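Long-range contacts in signal recognition particle receptor FtsY (Sulfolobus acidocaldarius, PDB 5L3S), which belongs to the SRP54-type family of P-loop NTPases, serving as the receptor of the signal recognition particle and joining a helical bundle to a nucleotide-binding domain: residues I220-A225 against I246-D251; V271-G276 against I283-D288; S131-A136 against Q158-K163; P101-F106 against K213-I218. One frame throughout, in Å; residues are numbered along the deposited sequence. Where two conformers were deposited one is given.

Contact 1 (I220-A225 against I246-D251); sequences ILDSLA and ILTKVD. With GNP (phosphoaminophosphonic acid-guanylate ester), chain R.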
# COMPACT_ATOMS: atom_id res chain seq x y z
N ILE B 220 -5.31 5.22 -9.01
CA ILE B 220 -4.56 5.56 -7.81
C ILE B 220 -3.71 4.36 -7.35
O ILE B 220 -4.21 3.26 -7.21
CB ILE B 220 -5.49 6.00 -6.67
CG1 ILE B 220 -6.42 7.13 -7.13
CG2 ILE B 220 -4.67 6.43 -5.47
CD1 ILE B 220 -5.66 8.32 -7.69
N LEU B 221 -2.41 4.60 -7.18
CA LEU B 221 -1.49 3.59 -6.65
C LEU B 221 -0.84 4.10 -5.36
O LEU B 221 -0.53 5.28 -5.23
CB LEU B 221 -0.40 3.22 -7.69
CG LEU B 221 -0.89 2.58 -9.01
CD1 LEU B 221 0.21 2.47 -10.06
CD2 LEU B 221 -1.52 1.19 -8.75
N ASP B 222 -0.64 3.19 -4.41
CA ASP B 222 0.02 3.47 -3.13
C ASP B 222 1.53 3.36 -3.31
O ASP B 222 2.04 2.30 -3.69
CB ASP B 222 -0.45 2.41 -2.11
CG ASP B 222 -0.06 2.75 -0.67
OD1 ASP B 222 0.99 3.38 -0.44
OD2 ASP B 222 -0.84 2.36 0.24
N SER B 223 2.27 4.43 -3.02
CA SER B 223 3.73 4.38 -3.22
C SER B 223 4.46 3.47 -2.23
O SER B 223 5.64 3.15 -2.45
CB SER B 223 4.35 5.78 -3.18
OG SER B 223 4.30 6.32 -1.88
N LEU B 224 3.80 3.06 -1.15
CA LEU B 224 4.40 2.08 -0.23
C LEU B 224 4.33 0.66 -0.76
O LEU B 224 5.03 -0.23 -0.27
CB LEU B 224 3.75 2.13 1.14
CG LEU B 224 4.27 3.21 2.08
CD1 LEU B 224 3.34 3.31 3.29
CD2 LEU B 224 5.71 2.91 2.51
N ALA B 225 3.50 0.44 -1.77
CA ALA B 225 3.35 -0.90 -2.33
C ALA B 225 4.58 -1.32 -3.13
O ALA B 225 5.18 -0.51 -3.84
CB ALA B 225 2.09 -0.97 -3.19
N ILE B 246 -2.01 8.72 -10.12
CA ILE B 246 -1.56 9.51 -8.98
C ILE B 246 -1.00 8.54 -7.93
O ILE B 246 -1.66 7.56 -7.58
CB ILE B 246 -2.70 10.40 -8.41
CG1 ILE B 246 -3.04 11.52 -9.42
CG2 ILE B 246 -2.31 10.99 -7.05
CD1 ILE B 246 -4.28 12.37 -9.03
N LEU B 247 0.21 8.82 -7.45
CA LEU B 247 0.86 8.00 -6.42
C LEU B 247 0.68 8.66 -5.07
O LEU B 247 0.99 9.85 -4.92
CB LEU B 247 2.37 7.92 -6.69
CG LEU B 247 2.84 7.29 -7.99
CD1 LEU B 247 4.37 7.15 -7.98
CD2 LEU B 247 2.18 5.93 -8.15
N THR B 248 0.20 7.91 -4.07
CA THR B 248 -0.07 8.47 -2.75
C THR B 248 0.96 8.06 -1.69
O THR B 248 1.74 7.13 -1.89
CB THR B 248 -1.44 7.99 -2.23
OG1 THR B 248 -1.41 6.57 -2.12
CG2 THR B 248 -2.57 8.41 -3.20
N LYS B 249 0.93 8.76 -0.55
CA LYS B 249 1.67 8.37 0.64
C LYS B 249 3.17 8.40 0.43
O LYS B 249 3.91 7.67 1.06
CB LYS B 249 1.22 6.98 1.14
CG LYS B 249 -0.29 6.88 1.39
CD LYS B 249 -0.71 5.44 1.77
CE LYS B 249 -2.25 5.28 1.60
NZ LYS B 249 -2.70 3.86 1.79
N VAL B 250 3.62 9.28 -0.47
CA VAL B 250 5.04 9.42 -0.77
C VAL B 250 5.75 9.97 0.46
O VAL B 250 6.96 9.76 0.66
CB VAL B 250 5.21 10.30 -2.03
CG1 VAL B 250 6.65 10.74 -2.22
CG2 VAL B 250 4.71 9.53 -3.25
N ASP B 251 4.99 10.63 1.33
CA ASP B 251 5.56 11.17 2.58
C ASP B 251 5.97 10.08 3.59
O ASP B 251 6.63 10.38 4.58
CB ASP B 251 4.61 12.18 3.24
CG ASP B 251 3.20 11.62 3.44
OD1 ASP B 251 2.57 11.12 2.47
OD2 ASP B 251 2.72 11.67 4.59
PG GNP R . -11.38 2.97 -0.01
O1G GNP R . -12.45 3.88 -0.57
O2G GNP R . -11.85 2.18 1.20
O3G GNP R . -10.86 1.95 -1.00
N3B GNP R . -10.14 3.87 0.46
PB GNP R . -9.55 5.06 -0.49
O1B GNP R . -10.64 5.93 -0.93
O2B GNP R . -8.80 4.45 -1.60
O3A GNP R . -8.60 5.82 0.40
PA GNP R . -8.88 6.94 1.42
O1A GNP R . -9.02 8.26 0.73
O2A GNP R . -9.99 6.55 2.35
O5' GNP R . -7.54 7.09 2.22
C5' GNP R . -7.03 6.04 3.10
C4' GNP R . -6.11 6.66 4.14
O4' GNP R . -4.85 7.11 3.51
C3' GNP R . -6.69 7.89 4.81
O3' GNP R . -6.24 7.92 6.15
C2' GNP R . -6.04 9.05 4.03
O2' GNP R . -5.95 10.22 4.82
C1' GNP R . -4.64 8.45 3.86
N9 GNP R . -3.88 9.08 2.78
C8 GNP R . -4.27 9.30 1.48
N7 GNP R . -3.34 9.87 0.74
C5 GNP R . -2.27 10.02 1.63
C6 GNP R . -0.99 10.58 1.42
O6 GNP R . -0.58 11.07 0.36
N1 GNP R . -0.21 10.56 2.58
C2 GNP R . -0.63 10.03 3.78
N2 GNP R . 0.22 10.07 4.81
N3 GNP R . -1.83 9.50 3.98
C4 GNP R . -2.60 9.54 2.87
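Lys249 slants across the carboxylate of Asp222 and ends in a salt bridge, with NZ 2.8 Å from Asp222 OD2. The amine meets that oxygen from above the carboxylate plane, 48° out of it. Asp222 CG lies anti to the backbone N (chi1 -168°), and OD1 takes the N-H of Leu224, an Asx turn that steadies the acid at the start of a type I turn. Lys249 has a further partner in Gly111 O, while its CG comes 3.7 Å from GNP C5, laying its aliphatic stem against the base.

Ser223 turns OG into the crowded position between N and C (chi1 70°), which puts it 2.7 Å from Thr248 O; that carbonyl also accepts from Ser223 N. Behind this polar end isoleucine pairs with isoleucine and leucine with leucine along the parallel strands, before Asp222 meets Thr248. Ile220 and Ile246 lie side by side, CD1 to CB 3.7 Å, whereas Ile220 and Thr248 cross at about a right angle, CG2 against CG2. On the face packed by helix 258-266, Leu221 CB touches Leu247 CD2.

The sequence TKVD fits the guanine-recognition motif of this family. Lys249 N gives a hydrogen bond to GNP O6 (2.9 Å), and Asp251 takes N1 on OD1 (2.8 Å) and N2 on OD2 (3.0 Å). One donor on the carbonyl and one carboxylate on two N-H groups are consistent with recognition of a guanine base.

Contact 2 (V271-G276 against I283-D288); sequences VYMGVG and IPFSPD. With GNP (phosphoaminophosphonic acid-guanylate ester), chain R.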
# COMPACT_ATOMS: atom_id res chain seq x y z
N VAL B 271 0.96 11.79 -12.80
CA VAL B 271 0.71 13.23 -12.96
C VAL B 271 0.84 14.02 -11.65
O VAL B 271 1.23 15.18 -11.67
CB VAL B 271 -0.66 13.52 -13.64
CG1 VAL B 271 -0.59 13.19 -15.13
CG2 VAL B 271 -1.79 12.75 -12.94
N TYR B 272 0.50 13.39 -10.53
CA TYR B 272 0.67 14.05 -9.24
C TYR B 272 1.13 13.06 -8.19
O TYR B 272 1.00 11.86 -8.37
CB TYR B 272 -0.65 14.67 -8.76
CG TYR B 272 -1.19 15.71 -9.67
CD1 TYR B 272 -0.70 17.00 -9.63
CD2 TYR B 272 -2.18 15.40 -10.59
CE1 TYR B 272 -1.18 17.98 -10.48
CE2 TYR B 272 -2.66 16.37 -11.47
CZ TYR B 272 -2.16 17.65 -11.40
OH TYR B 272 -2.64 18.62 -12.25
N MET B 273 1.67 13.57 -7.09
CA MET B 273 1.97 12.73 -5.95
C MET B 273 1.34 13.30 -4.67
O MET B 273 1.44 14.50 -4.40
CB MET B 273 3.47 12.60 -5.78
CG MET B 273 4.11 11.69 -6.84
SD MET B 273 5.87 11.78 -6.66
CE MET B 273 6.05 13.53 -6.98
N GLY B 274 0.72 12.42 -3.90
CA GLY B 274 0.20 12.77 -2.59
C GLY B 274 1.30 12.68 -1.55
O GLY B 274 2.04 11.71 -1.50
N VAL B 275 1.43 13.72 -0.74
CA VAL B 275 2.50 13.76 0.24
C VAL B 275 1.98 14.10 1.64
O VAL B 275 2.68 14.73 2.43
CB VAL B 275 3.59 14.77 -0.18
CG1 VAL B 275 4.32 14.29 -1.43
CG2 VAL B 275 2.98 16.14 -0.42
N GLY B 276 0.76 13.69 1.96
CA GLY B 276 0.25 13.89 3.30
C GLY B 276 -1.27 13.80 3.29
O GLY B 276 -1.87 13.40 2.28
N ILE B 283 1.58 17.28 -5.11
CA ILE B 283 2.54 17.96 -5.97
C ILE B 283 2.54 17.36 -7.38
O ILE B 283 2.25 16.18 -7.55
CB ILE B 283 3.98 17.92 -5.38
CG1 ILE B 283 4.40 16.49 -5.09
CG2 ILE B 283 4.06 18.77 -4.11
CD1 ILE B 283 5.88 16.36 -4.68
N PRO B 284 2.85 18.18 -8.39
CA PRO B 284 2.93 17.59 -9.73
C PRO B 284 4.15 16.70 -9.82
O PRO B 284 5.09 16.89 -9.04
CB PRO B 284 3.08 18.81 -10.66
CG PRO B 284 3.64 19.89 -9.79
CD PRO B 284 3.03 19.64 -8.42
N PHE B 285 4.15 15.74 -10.74
CA PHE B 285 5.27 14.82 -10.91
C PHE B 285 6.26 15.42 -11.89
O PHE B 285 5.88 15.90 -12.96
CB PHE B 285 4.80 13.47 -11.43
CG PHE B 285 5.92 12.46 -11.65
CD1 PHE B 285 6.33 11.64 -10.61
CD2 PHE B 285 6.55 12.35 -12.88
CE1 PHE B 285 7.35 10.72 -10.80
CE2 PHE B 285 7.57 11.44 -13.08
CZ PHE B 285 7.96 10.61 -12.03
N SER B 286 7.54 15.40 -11.52
CA SER B 286 8.59 15.85 -12.41
C SER B 286 9.69 14.81 -12.45
O SER B 286 10.11 14.31 -11.40
CB SER B 286 9.13 17.21 -11.95
OG SER B 286 10.50 17.12 -11.60
N PRO B 287 10.15 14.44 -13.66
CA PRO B 287 11.24 13.47 -13.82
C PRO B 287 12.47 13.82 -12.98
O PRO B 287 12.99 12.96 -12.27
CB PRO B 287 11.56 13.57 -15.31
CG PRO B 287 10.24 13.94 -15.93
CD PRO B 287 9.60 14.88 -14.95
N ASP B 288 12.89 15.08 -13.04
CA ASP B 288 14.05 15.54 -12.29
C ASP B 288 13.89 15.31 -10.79
O ASP B 288 14.83 14.90 -10.11
CB ASP B 288 14.30 17.03 -12.54
CG ASP B 288 14.81 17.30 -13.94
OD1 ASP B 288 15.28 16.36 -14.61
OD2 ASP B 288 14.75 18.47 -14.37
PG GNP R . -11.38 2.97 -0.01
O1G GNP R . -12.45 3.88 -0.57
O2G GNP R . -11.85 2.18 1.20
O3G GNP R . -10.86 1.95 -1.00
N3B GNP R . -10.14 3.87 0.46
PB GNP R . -9.55 5.06 -0.49
O1B GNP R . -10.64 5.93 -0.93
O2B GNP R . -8.80 4.45 -1.60
O3A GNP R . -8.60 5.82 0.40
PA GNP R . -8.88 6.94 1.42
O1A GNP R . -9.02 8.26 0.73
O2A GNP R . -9.99 6.55 2.35
O5' GNP R . -7.54 7.09 2.22
C5' GNP R . -7.03 6.04 3.10
C4' GNP R . -6.11 6.66 4.14
O4' GNP R . -4.85 7.11 3.51
C3' GNP R . -6.69 7.89 4.81
O3' GNP R . -6.24 7.92 6.15
C2' GNP R . -6.04 9.05 4.03
O2' GNP R . -5.95 10.22 4.82
C1' GNP R . -4.64 8.45 3.86
N9 GNP R . -3.88 9.08 2.78
C8 GNP R . -4.27 9.30 1.48
N7 GNP R . -3.34 9.87 0.74
C5 GNP R . -2.27 10.02 1.63
C6 GNP R . -0.99 10.58 1.42
O6 GNP R . -0.58 11.07 0.36
N1 GNP R . -0.21 10.56 2.58
C2 GNP R . -0.63 10.03 3.78
N2 GNP R . 0.22 10.07 4.81
N3 GNP R . -1.83 9.50 3.98
C4 GNP R . -2.60 9.54 2.87
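Met273 brings SD to the rim of the Phe285 ring, 4.0 Å from CD1, a Met-aromatic contact at the ring edge. The Met273 chain then bends at chi3 (-61°), which carries CE to within 3.7 Å of Ile283 CD1. The flexible thioether thus touches both a ring and a branched chain, and Trp289 of helix 287-295 packs on both Met273 and Ile283. On the other side of the hairpin the edge of the Tyr272 ring faces Ile283 O, and Tyr272 CD1 lies 3.7 Å from Pro284 CA.

Met273 and Ile283 form an antiparallel hydrogen-bonded pair, with Met273 N 2.7 Å from Ile283 O and the return bond from Ile283 N to Met273 O. Beyond it, Phe285 N bonds Val271 O. Pro284, which has no N-H, occupies a non-hydrogen-bonded position opposite Tyr272. Ser286 then caps helix 287-295 through Trp289 N.

At the far end the strand runs into the base pocket. Gly274, having no CB, lets GNP O6 approach its C to 3.1 Å, and Gly276 N adds a weak bond to O6. This implies that strand 270-274 receives edge strand 282-284 on one side, while its end and the following loop line the base, the backbone of Gly274 and Gly276 beside O6.

Contact 3 (S131-A136 against Q158-K163); sequences STIIAA and QLIRGK. With SO4 (sulfate ion), chain X.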
# COMPACT_ATOMS: atom_id res chain seq x y z
N SER B 131 -14.75 25.48 -11.28
CA SER B 131 -15.83 24.96 -10.44
C SER B 131 -15.90 23.44 -10.50
O SER B 131 -15.54 22.81 -11.50
CB SER B 131 -17.18 25.61 -10.79
OG SER B 131 -17.54 25.39 -12.15
N THR B 132 -16.33 22.80 -9.40
CA THR B 132 -16.29 21.35 -9.31
C THR B 132 -17.45 20.80 -8.51
O THR B 132 -17.90 21.43 -7.56
CB THR B 132 -14.99 20.88 -8.60
OG1 THR B 132 -14.99 21.37 -7.25
CG2 THR B 132 -13.75 21.39 -9.31
N ILE B 133 -17.91 19.61 -8.87
CA ILE B 133 -18.80 18.85 -7.99
C ILE B 133 -18.27 17.43 -7.91
O ILE B 133 -17.56 16.96 -8.81
CB ILE B 133 -20.27 18.84 -8.45
CG1 ILE B 133 -20.44 18.00 -9.72
CG2 ILE B 133 -20.81 20.25 -8.64
CD1 ILE B 133 -21.88 17.89 -10.16
N ILE B 134 -18.61 16.75 -6.82
CA ILE B 134 -18.14 15.40 -6.59
C ILE B 134 -19.32 14.46 -6.67
O ILE B 134 -20.38 14.74 -6.11
CB ILE B 134 -17.53 15.27 -5.18
CG1 ILE B 134 -16.43 16.31 -4.98
CG2 ILE B 134 -17.07 13.84 -4.92
CD1 ILE B 134 -15.92 16.42 -3.55
N ALA B 135 -19.13 13.35 -7.39
CA ALA B 135 -20.08 12.25 -7.40
C ALA B 135 -19.64 11.21 -6.36
O ALA B 135 -18.55 10.64 -6.47
CB ALA B 135 -20.14 11.62 -8.77
N ALA B 136 -20.50 10.97 -5.37
CA ALA B 136 -20.23 9.96 -4.34
C ALA B 136 -20.60 8.57 -4.85
O ALA B 136 -21.56 7.96 -4.39
CB ALA B 136 -21.01 10.29 -3.07
N GLN B 158 -20.30 21.23 -3.98
CA GLN B 158 -21.47 20.36 -3.96
C GLN B 158 -21.12 18.88 -4.09
O GLN B 158 -20.35 18.49 -4.97
CB GLN B 158 -22.43 20.74 -5.09
CG GLN B 158 -23.49 19.68 -5.36
CD GLN B 158 -24.78 19.95 -4.61
OE1 GLN B 158 -25.37 21.02 -4.74
NE2 GLN B 158 -25.23 18.97 -3.82
N LEU B 159 -21.69 18.06 -3.22
CA LEU B 159 -21.56 16.61 -3.32
C LEU B 159 -22.88 16.04 -3.83
O LEU B 159 -23.94 16.33 -3.29
CB LEU B 159 -21.27 16.00 -1.94
CG LEU B 159 -21.14 14.48 -1.93
CD1 LEU B 159 -19.93 14.03 -2.75
CD2 LEU B 159 -21.04 13.96 -0.50
N ILE B 160 -22.80 15.21 -4.85
CA ILE B 160 -24.00 14.55 -5.34
C ILE B 160 -24.03 13.11 -4.78
O ILE B 160 -23.16 12.29 -5.09
CB ILE B 160 -24.05 14.55 -6.87
CG1 ILE B 160 -24.00 15.99 -7.39
CG2 ILE B 160 -25.30 13.83 -7.38
CD1 ILE B 160 -25.28 16.77 -7.14
N ARG B 161 -25.02 12.83 -3.94
CA ARG B 161 -25.11 11.51 -3.31
C ARG B 161 -26.02 10.55 -4.09
O ARG B 161 -25.98 9.34 -3.88
CB ARG B 161 -25.62 11.65 -1.87
CG ARG B 161 -24.81 12.61 -1.02
CD ARG B 161 -24.91 12.30 0.47
NE ARG B 161 -24.87 13.51 1.29
CZ ARG B 161 -24.54 13.53 2.58
NH1 ARG B 161 -24.21 12.40 3.21
NH2 ARG B 161 -24.54 14.69 3.25
N GLY B 162 -26.83 11.11 -4.98
CA GLY B 162 -27.78 10.31 -5.74
C GLY B 162 -29.03 10.05 -4.92
O GLY B 162 -29.09 10.39 -3.74
N LYS B 163 -30.03 9.44 -5.53
CA LYS B 163 -31.25 9.12 -4.80
C LYS B 163 -30.99 8.01 -3.78
O LYS B 163 -29.97 7.32 -3.87
CB LYS B 163 -32.38 8.76 -5.76
CG LYS B 163 -32.85 9.97 -6.57
CD LYS B 163 -33.60 9.55 -7.83
CE LYS B 163 -32.65 9.08 -8.93
NZ LYS B 163 -32.32 10.15 -9.92
S SO4 X . -28.06 14.61 -4.06
O1 SO4 X . -28.00 13.58 -5.10
O2 SO4 X . -28.24 15.92 -4.70
O3 SO4 X . -26.83 14.62 -3.26
O4 SO4 X . -29.20 14.35 -3.16
O HOH W 1 -19.82 22.92 -6.15
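Ile134 and Ile160 are joined by a backbone bond, Ile160 N to Ile134 O, 2.8 Å long. Ile134 N gives to Gln158 O before it, and Ala136 N to Ile160 O after it, the bonding of parallel strands. Where the strands begin, a water takes over: it donates to Thr132 O and accepts from Gln158 N.

Apolar contacts follow on both faces. Leu159 has CG anti to its backbone N (chi1 179°), and its CD1 settles 3.6 Å from Ile134 CG2 and 3.9 Å from Ala136 CB. This face lies against helices 114-127 and 144-155, the latter packing on Leu159 through Ala149 and Ala152. The opposite face carries Ile133, whose CD1 stands 4.0 Å from Ile160 CG1 and whose CG2 runs alongside Gln158 CB; helix 168-181 covers it, and the small Ala135 accepts Ala175 there. Strand 132-137, helix 144-155 and strand 158-160 make a beta-alpha-beta unit of the P-loop NTPase fold, with 158-160 outermost in this sheet. Branched chains suit such strands, filling both faces between sheet and helices.

Polar contacts gather at the margin. Gln158 folds at chi2 (94°) and NE2 reaches Leu159 O, 3.0 Å away, from above the carbonyl plane. Past the strand, the amides of Arg161 and Gly162 bind a sulfate, probably from the crystallisation liquor: Arg161 N lies 2.6 Å from O3 and Gly162 N 2.7 Å from O1. Gln145 NE2 bonds both Ala136 O and Arg161 O, linking the backbone near the C-terminal ends of the two strands.

Contact 4 (P101-F106 against K213-I218); sequences PFVIIF and KPDFRI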
# COMPACT_ATOMS: atom_id res chain seq x y z
N PRO B 101 -19.58 19.40 -18.11
CA PRO B 101 -18.34 19.44 -17.33
C PRO B 101 -17.25 18.58 -17.96
O PRO B 101 -17.55 17.75 -18.81
CB PRO B 101 -18.76 18.81 -16.01
CG PRO B 101 -19.78 17.79 -16.43
CD PRO B 101 -20.52 18.39 -17.59
N PHE B 102 -16.01 18.80 -17.54
CA PHE B 102 -14.93 17.87 -17.82
C PHE B 102 -15.02 16.80 -16.74
O PHE B 102 -14.99 17.12 -15.56
CB PHE B 102 -13.58 18.61 -17.75
CG PHE B 102 -12.40 17.79 -18.19
CD1 PHE B 102 -11.80 16.87 -17.32
CD2 PHE B 102 -11.85 17.97 -19.45
CE1 PHE B 102 -10.70 16.13 -17.73
CE2 PHE B 102 -10.76 17.24 -19.86
CZ PHE B 102 -10.18 16.32 -19.00
N VAL B 103 -15.18 15.54 -17.13
CA VAL B 103 -15.47 14.46 -16.20
C VAL B 103 -14.25 13.59 -15.93
O VAL B 103 -13.65 13.04 -16.86
CB VAL B 103 -16.62 13.57 -16.71
CG1 VAL B 103 -16.85 12.40 -15.77
CG2 VAL B 103 -17.90 14.40 -16.88
N ILE B 104 -13.88 13.48 -14.66
CA ILE B 104 -12.74 12.68 -14.25
C ILE B 104 -13.20 11.59 -13.30
O ILE B 104 -14.00 11.86 -12.39
CB ILE B 104 -11.73 13.56 -13.49
CG1 ILE B 104 -11.40 14.82 -14.31
CG2 ILE B 104 -10.46 12.75 -13.14
CD1 ILE B 104 -10.39 15.73 -13.66
N ILE B 105 -12.71 10.37 -13.50
CA ILE B 105 -13.03 9.28 -12.59
C ILE B 105 -11.73 8.78 -11.96
O ILE B 105 -10.65 8.86 -12.58
CB ILE B 105 -13.80 8.14 -13.30
CG1 ILE B 105 -14.36 7.10 -12.29
CG2 ILE B 105 -12.94 7.49 -14.37
CD1 ILE B 105 -15.43 6.18 -12.90
N PHE B 106 -11.84 8.31 -10.72
CA PHE B 106 -10.71 7.83 -9.93
C PHE B 106 -11.02 6.40 -9.51
O PHE B 106 -12.13 6.12 -9.03
CB PHE B 106 -10.54 8.70 -8.67
CG PHE B 106 -10.24 10.15 -8.96
CD1 PHE B 106 -11.25 11.00 -9.40
CD2 PHE B 106 -8.97 10.66 -8.78
CE1 PHE B 106 -10.98 12.33 -9.67
CE2 PHE B 106 -8.69 11.99 -9.05
CZ PHE B 106 -9.69 12.83 -9.49
N LYS B 213 -18.91 8.13 -19.34
CA LYS B 213 -17.98 8.46 -20.44
C LYS B 213 -16.94 9.52 -20.05
O LYS B 213 -16.96 10.62 -20.58
CB LYS B 213 -18.76 8.92 -21.67
CG LYS B 213 -19.70 7.86 -22.21
CD LYS B 213 -20.44 8.35 -23.46
CE LYS B 213 -21.58 7.41 -23.80
NZ LYS B 213 -21.16 5.98 -23.60
N PRO B 214 -16.06 9.19 -19.10
CA PRO B 214 -15.16 10.22 -18.56
C PRO B 214 -14.17 10.76 -19.58
O PRO B 214 -13.81 10.08 -20.55
CB PRO B 214 -14.44 9.50 -17.41
CG PRO B 214 -14.63 8.05 -17.66
CD PRO B 214 -15.97 7.93 -18.34
N ASP B 215 -13.78 12.01 -19.38
CA ASP B 215 -12.79 12.64 -20.23
C ASP B 215 -11.38 12.29 -19.77
O ASP B 215 -10.43 12.40 -20.53
CB ASP B 215 -13.00 14.15 -20.26
CG ASP B 215 -14.37 14.53 -20.76
OD1 ASP B 215 -14.55 14.54 -21.99
OD2 ASP B 215 -15.26 14.81 -19.94
N PHE B 216 -11.25 11.88 -18.52
CA PHE B 216 -9.94 11.53 -17.97
C PHE B 216 -10.14 10.44 -16.94
O PHE B 216 -11.04 10.53 -16.11
CB PHE B 216 -9.29 12.75 -17.32
CG PHE B 216 -7.78 12.72 -17.31
CD1 PHE B 216 -7.06 12.84 -18.49
CD2 PHE B 216 -7.08 12.60 -16.12
CE1 PHE B 216 -5.67 12.82 -18.49
CE2 PHE B 216 -5.69 12.59 -16.11
CZ PHE B 216 -4.98 12.70 -17.31
N ARG B 217 -9.29 9.41 -16.97
CA ARG B 217 -9.39 8.32 -16.00
C ARG B 217 -8.08 8.21 -15.22
O ARG B 217 -7.02 8.14 -15.82
CB ARG B 217 -9.64 6.98 -16.71
CG ARG B 217 -10.84 6.90 -17.61
CD ARG B 217 -10.84 5.56 -18.32
NE ARG B 217 -11.95 5.42 -19.25
CZ ARG B 217 -12.25 4.30 -19.90
NH1 ARG B 217 -11.52 3.21 -19.73
NH2 ARG B 217 -13.29 4.28 -20.74
N ILE B 218 -8.16 8.19 -13.89
CA ILE B 218 -6.97 8.19 -13.06
C ILE B 218 -6.94 6.97 -12.15
O ILE B 218 -7.83 6.77 -11.33
CB ILE B 218 -6.87 9.45 -12.18
CG1 ILE B 218 -6.86 10.71 -13.06
CG2 ILE B 218 -5.60 9.40 -11.32
CD1 ILE B 218 -6.80 12.00 -12.28
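Phe102 presents one face of its ring to Asp215, whose CB stands over the ring centre, 3.8 Å from the centroid, in a CH-pi contact. The ring and the carboxylate are turned 33° apart. At the ring's edge, in plane, lies Ile104 CG1. Phe102 CE1 also touches Phe216 CB. Phe216 meets Ile218 CD1 at its ring edge. Phe106 lies alongside Ile218, its CE2 3.7 Å from Ile218 CD1; Ile104 CG2 lies 3.8 Å from that same methyl, which thus touches Phe106, Ile104 and the Phe216 edge.

The other face of the sheet carries Ile105 and Arg217, which run side by side. Ile105 CG2 lies 3.7 Å from Pro214 CG and also meets Arg217 CG; the arginine lends its aliphatic stem and sends NH1 to Gly241 O. Helix 199-212 closes over this side through Val208 and Leu209.

The two parallel strands sit in the middle of the P-loop NTPase sheet, bonded from Ile105 N to Phe216 O and from Ile218 N to Ile105 O. At their start, Asp215 stands with CG anti to its carbonyl carbon (chi1 -60°), and OD2 uses its anti lone pair for Val103 N (2.9 Å). Val103 O accepts from both Asp215 N (2.7 Å) and Phe216 N (3.1 Å). Three bonds hold Val103, one at N and two at O, and Asp215 secures the start of the pairing through both backbone and side chain.

Overall arrangement
From the N terminus, strand 102-107 opens the long loop that contact 4 closes 107 residues later. Contact 3 is nested inside it, returning the chain across helix 144-155 at the far edge of the sheet. Contacts 1 and 2 follow in series. Contact 1 closes the crossover through helix 228-239 and shares strand 216-222 with contact 4, which it touches where Ile246 packs on Ile218. Contact 2 closes a hairpin and joins contact 1 through neighbouring strands 244-248 and 270-274; both reach GNP. Contacts 3 and 2 thus involve the outermost strands, 158-160 and 282-284, while contacts 4 and 1 bind the middle. None of the four cross.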